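PDB 1UN8: dihydroxyacetone kinase from Citrobacter freundii, which catalyses the ATP-dependent phosphorylation of dihydroxyacetone to dihydroxyacetone phosphate, a step of glycerol fermentation, working as a homodimer with divalent metal cations. Local coordinates for residues 41-46 / 69-75; 49-55 / 102-107. One frame throughout, in Å; residues are numbered along the deposited sequence.

Contact 1. Residues 41-46 / 69-75; sequences VVRRDL and IGKGMLT
Residues 41-43 end a β-strand and 44-46 continue as loop, while 69-75 form a coil: Gly70 to Met73 is a type II turn, Met73 N is hydrogen-bonded to Gly70 O (2.7 Å) and Gly70 N to Leu74 O (2.8 Å). At Gly70 (phi 142°) and Gly72 (phi 95°) a CB would collide with the preceding carbonyl O; Gly72 is third in the turn, where positive phi is usual. Val41 (chi1 t) meets Ile69 (mt), CG1 to CD1 3.6 Å. Val42 points its CB away, yet its CG2 lies 3.4 Å from Thr75 O. Arg43 is central: its N donates to Thr75 O (3.3 Å, 152°), its CA is 5.9 Å from Gly70 CA, and its side chain (chi1 p, chi2 t, chi3 m) extends along the coil, CB 3.8 Å from Ile69 CG2, CG 3.2 Å from Thr75 O and NH2 3.1 Å from Lys71 CA. Gly70 O lies over one guanidinium face without a hydrogen bond; a salt bridge to Glu167 answers the charge. Leu46 CD2 closes on Thr75 CG2 at 4.0 Å. The buried arginine packs the end of strand 40-43, an inner strand of this Dak1-domain sheet, against the loop leading into adjacent strand 76-80. Strand 40-43 pairs antiparallel with 29-32 and 76-80, helix 88-98 packs on Val42, Leu46 and Thr75, and helix 155-167 supplies Glu167 and touches Met73 and Leu74.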
# COMPACT_ATOMS: atom_id res chain seq x y z
N VAL A 41 5.12 -22.08 5.13
CA VAL A 41 3.85 -22.08 4.44
C VAL A 41 4.12 -22.88 3.19
O VAL A 41 5.14 -22.68 2.53
CB VAL A 41 3.38 -20.69 4.02
CG1 VAL A 41 2.16 -20.81 3.10
CG2 VAL A 41 3.03 -19.89 5.25
N VAL A 42 3.21 -23.78 2.86
CA VAL A 42 3.39 -24.62 1.69
C VAL A 42 2.11 -24.69 0.89
O VAL A 42 1.04 -24.41 1.41
CB VAL A 42 3.82 -26.04 2.10
CG1 VAL A 42 2.61 -26.83 2.56
CG2 VAL A 42 4.51 -26.70 0.94
N ARG A 43 2.22 -25.07 -0.37
CA ARG A 43 1.05 -25.18 -1.23
C ARG A 43 0.36 -26.52 -1.04
O ARG A 43 1.00 -27.52 -0.72
CB ARG A 43 1.46 -25.00 -2.69
CG ARG A 43 2.61 -25.87 -3.11
CD ARG A 43 3.14 -25.46 -4.47
NE ARG A 43 2.20 -25.76 -5.55
CZ ARG A 43 2.49 -25.65 -6.84
NH1 ARG A 43 3.71 -25.25 -7.22
NH2 ARG A 43 1.58 -25.96 -7.76
N ARG A 44 -0.96 -26.53 -1.23
CA ARG A 44 -1.76 -27.74 -1.09
C ARG A 44 -1.69 -28.55 -2.39
O ARG A 44 -2.09 -29.71 -2.44
CB ARG A 44 -3.20 -27.36 -0.74
CG ARG A 44 -3.32 -26.78 0.66
CD ARG A 44 -4.21 -25.56 0.69
NE ARG A 44 -5.62 -25.88 0.45
CZ ARG A 44 -6.38 -26.56 1.30
NH1 ARG A 44 -5.88 -26.99 2.44
NH2 ARG A 44 -7.65 -26.80 1.00
N ASP A 45 -1.16 -27.92 -3.43
CA ASP A 45 -0.99 -28.54 -4.75
C ASP A 45 0.29 -29.34 -4.79
O ASP A 45 0.87 -29.50 -5.86
CB ASP A 45 -0.88 -27.48 -5.84
CG ASP A 45 -2.17 -26.76 -6.09
OD1 ASP A 45 -2.75 -26.25 -5.10
OD2 ASP A 45 -2.59 -26.69 -7.27
N LEU A 46 0.76 -29.82 -3.65
CA LEU A 46 2.01 -30.56 -3.64
C LEU A 46 2.15 -31.68 -4.67
O LEU A 46 1.51 -32.73 -4.54
CB LEU A 46 2.30 -31.12 -2.26
CG LEU A 46 3.42 -30.37 -1.52
CD1 LEU A 46 3.93 -31.23 -0.38
CD2 LEU A 46 4.55 -30.06 -2.50
N ILE A 69 3.52 -18.19 -3.59
CA ILE A 69 3.49 -19.64 -3.46
C ILE A 69 2.30 -20.12 -4.30
O ILE A 69 1.21 -19.54 -4.22
CB ILE A 69 3.28 -20.05 -1.98
CG1 ILE A 69 4.56 -19.85 -1.17
CG2 ILE A 69 2.78 -21.51 -1.87
CD1 ILE A 69 4.33 -20.00 0.31
N GLY A 70 2.51 -21.16 -5.10
CA GLY A 70 1.45 -21.71 -5.93
C GLY A 70 1.91 -22.18 -7.30
O GLY A 70 3.07 -21.93 -7.71
N LYS A 71 0.96 -22.79 -7.91
CA LYS A 71 1.20 -23.30 -9.25
C LYS A 71 1.87 -22.26 -10.15
O LYS A 71 1.35 -21.15 -10.32
CB LYS A 71 -0.12 -23.76 -9.85
CG LYS A 71 -0.03 -24.44 -11.20
CD LYS A 71 -1.41 -24.82 -11.70
CE LYS A 71 -1.35 -25.51 -13.05
NZ LYS A 71 -2.72 -25.78 -13.56
N GLY A 72 3.02 -22.61 -10.71
CA GLY A 72 3.73 -21.69 -11.59
C GLY A 72 4.82 -20.88 -10.88
O GLY A 72 5.59 -20.16 -11.54
N MET A 73 4.86 -20.98 -9.55
CA MET A 73 5.85 -20.26 -8.75
C MET A 73 6.30 -21.05 -7.53
O MET A 73 6.38 -22.28 -7.57
CB MET A 73 5.31 -18.89 -8.30
CG MET A 73 5.22 -17.87 -9.43
SD MET A 73 4.79 -16.17 -8.92
CE MET A 73 6.43 -15.46 -8.75
N LEU A 74 6.59 -20.34 -6.44
CA LEU A 74 7.07 -20.96 -5.22
C LEU A 74 6.29 -22.17 -4.73
O LEU A 74 5.07 -22.19 -4.78
CB LEU A 74 7.15 -19.91 -4.12
CG LEU A 74 8.55 -19.35 -3.82
CD1 LEU A 74 9.36 -19.20 -5.09
CD2 LEU A 74 8.39 -18.01 -3.10
N THR A 75 7.02 -23.18 -4.26
CA THR A 75 6.43 -24.40 -3.73
C THR A 75 6.19 -24.20 -2.25
O THR A 75 5.20 -24.67 -1.69
CB THR A 75 7.36 -25.62 -3.92
OG1 THR A 75 7.49 -25.91 -5.32
CG2 THR A 75 6.82 -26.84 -3.20

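Contact 2. Residues 49-55 / 102-107; sequences NNVAVIS and AGCLLI
Apolar side chains line both faces of two parallel strands, 52-55 and 104-107, whose axes approach to 4.6 Å at a crossing angle of -23°. Ala52 pairs with Cys104, Val53 with Leu105 and Ile54 with Leu106, their CA atoms 4.3 to 5.0 Å apart. On one face Ala52 CB meets Cys104 CB at 3.6 Å, and Ile54 (mt) CB meets Leu106 (mt) CD2 at 3.8 Å; on the other, Val53 (t) CG1 lies 3.9 Å from Ile107 CG1. The parallel ladder runs Ala52 N to Gly103 O (3.0 Å), Leu105 N to Ala52 O (2.7 Å), Ile54 N to Leu105 O (3.0 Å) and Ile107 N to Ile54 O (2.9 Å). Before the strands, Val51 CG2 touches Ala102 CB at 3.9 Å, and a water donates to Asn50 O and Gly103 O, both at 2.9 Å. At the far end Ser55 OG (chi1 t) donates to Ile107 O, 3.1 Å, and its side chain is about 6 Å from that of the substrate-binding Lys109. Such neighbouring parallel strands form the core of an α/β sheet: helix 88-98 packs against Ile54 and Leu106, helices 155-167 and 172-184 against Val53, Leu105 and Ile107, and strands 76-80 and 132-137 flank the pair.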
# COMPACT_ATOMS: atom_id res chain seq x y z
N ASN A 49 6.49 -34.68 -8.04
CA ASN A 49 7.07 -35.23 -9.27
C ASN A 49 7.85 -34.13 -9.95
O ASN A 49 8.81 -34.39 -10.68
CB ASN A 49 5.98 -35.75 -10.21
CG ASN A 49 5.37 -37.05 -9.74
OD1 ASN A 49 6.09 -37.95 -9.29
ND2 ASN A 49 4.05 -37.16 -9.83
N ASN A 50 7.43 -32.89 -9.71
CA ASN A 50 8.11 -31.74 -10.27
C ASN A 50 9.14 -31.23 -9.27
O ASN A 50 9.09 -31.56 -8.08
CB ASN A 50 7.13 -30.62 -10.60
CG ASN A 50 6.36 -30.88 -11.89
OD1 ASN A 50 6.91 -31.46 -12.84
ND2 ASN A 50 5.11 -30.43 -11.94
N VAL A 51 10.08 -30.43 -9.76
CA VAL A 51 11.11 -29.87 -8.89
C VAL A 51 10.51 -28.82 -7.97
O VAL A 51 9.71 -27.99 -8.40
CB VAL A 51 12.24 -29.23 -9.71
CG1 VAL A 51 13.16 -28.43 -8.80
CG2 VAL A 51 13.04 -30.32 -10.44
N ALA A 52 10.88 -28.88 -6.70
CA ALA A 52 10.38 -27.91 -5.74
C ALA A 52 11.21 -26.63 -5.78
O ALA A 52 12.44 -26.67 -5.87
CB ALA A 52 10.43 -28.52 -4.33
N VAL A 53 10.54 -25.49 -5.72
CA VAL A 53 11.21 -24.19 -5.71
C VAL A 53 10.91 -23.54 -4.36
O VAL A 53 9.82 -22.97 -4.16
CB VAL A 53 10.70 -23.28 -6.84
CG1 VAL A 53 11.45 -21.96 -6.84
CG2 VAL A 53 10.85 -23.97 -8.19
N ILE A 54 11.85 -23.59 -3.43
CA ILE A 54 11.66 -23.03 -2.08
C ILE A 54 12.32 -21.66 -1.94
O ILE A 54 13.39 -21.41 -2.52
CB ILE A 54 12.24 -23.96 -1.00
CG1 ILE A 54 11.31 -25.15 -0.77
CG2 ILE A 54 12.45 -23.19 0.30
CD1 ILE A 54 11.92 -26.23 0.10
N SER A 55 11.70 -20.78 -1.17
CA SER A 55 12.27 -19.47 -0.91
C SER A 55 11.96 -19.04 0.51
O SER A 55 11.56 -19.86 1.35
CB SER A 55 11.72 -18.44 -1.89
OG SER A 55 12.49 -17.25 -1.86
N ALA A 102 12.94 -35.51 -7.62
CA ALA A 102 13.26 -34.47 -8.59
C ALA A 102 14.18 -33.39 -8.02
O ALA A 102 14.86 -32.68 -8.78
CB ALA A 102 11.97 -33.83 -9.12
N GLY A 103 14.21 -33.27 -6.70
CA GLY A 103 15.05 -32.27 -6.06
C GLY A 103 14.38 -30.90 -5.93
O GLY A 103 13.25 -30.69 -6.39
N CYS A 104 15.08 -29.97 -5.29
CA CYS A 104 14.56 -28.62 -5.10
C CYS A 104 15.61 -27.54 -5.30
O CYS A 104 16.81 -27.75 -5.06
CB CYS A 104 13.98 -28.46 -3.70
SG CYS A 104 15.24 -28.40 -2.42
N LEU A 105 15.13 -26.38 -5.73
CA LEU A 105 15.97 -25.22 -5.95
C LEU A 105 15.67 -24.19 -4.86
O LEU A 105 14.52 -23.76 -4.70
CB LEU A 105 15.67 -24.61 -7.32
CG LEU A 105 16.18 -23.18 -7.49
CD1 LEU A 105 17.70 -23.19 -7.37
CD2 LEU A 105 15.74 -22.61 -8.84
N LEU A 106 16.68 -23.83 -4.08
CA LEU A 106 16.50 -22.82 -3.04
C LEU A 106 16.83 -21.47 -3.71
O LEU A 106 17.89 -21.31 -4.32
CB LEU A 106 17.46 -23.06 -1.87
CG LEU A 106 17.38 -24.40 -1.12
CD1 LEU A 106 18.44 -24.42 -0.01
CD2 LEU A 106 15.99 -24.62 -0.55
N ILE A 107 15.91 -20.52 -3.65
CA ILE A 107 16.15 -19.20 -4.21
C ILE A 107 16.37 -18.27 -3.00
O ILE A 107 15.44 -18.00 -2.22
CB ILE A 107 14.94 -18.70 -5.02
CG1 ILE A 107 14.62 -19.71 -6.14
CG2 ILE A 107 15.24 -17.29 -5.60
CD1 ILE A 107 14.68 -19.15 -7.54
O HOH W 1 10.91 -32.27 -5.93

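How the contacts relate
The two contacts lie about 10 Å apart, centre to centre, and both involve strands of one six-stranded mixed sheet of the Dak1 domain. Their segments alternate along the chain, 41-46, 49-55, 69-75, 102-107, so the two connections cross. Across the sheet, strand 76-80 stands between 40-43 and 52-59, and residues 69-75 lead into it; Thr75 N, 2.8 Å from Val53 O in a probable hydrogen bond, joins contact 1 to contact 2, and Leu74 CD2 packs on Ser55 CB at 3.6 Å. Helices 88-98 and 155-167 touch both. Strands 52-59 and 104-109 carry the substrate-binding Gly58, Ser59 and Lys109 at their C-terminal ends, so the contacts are close to the dihydroxyacetone site.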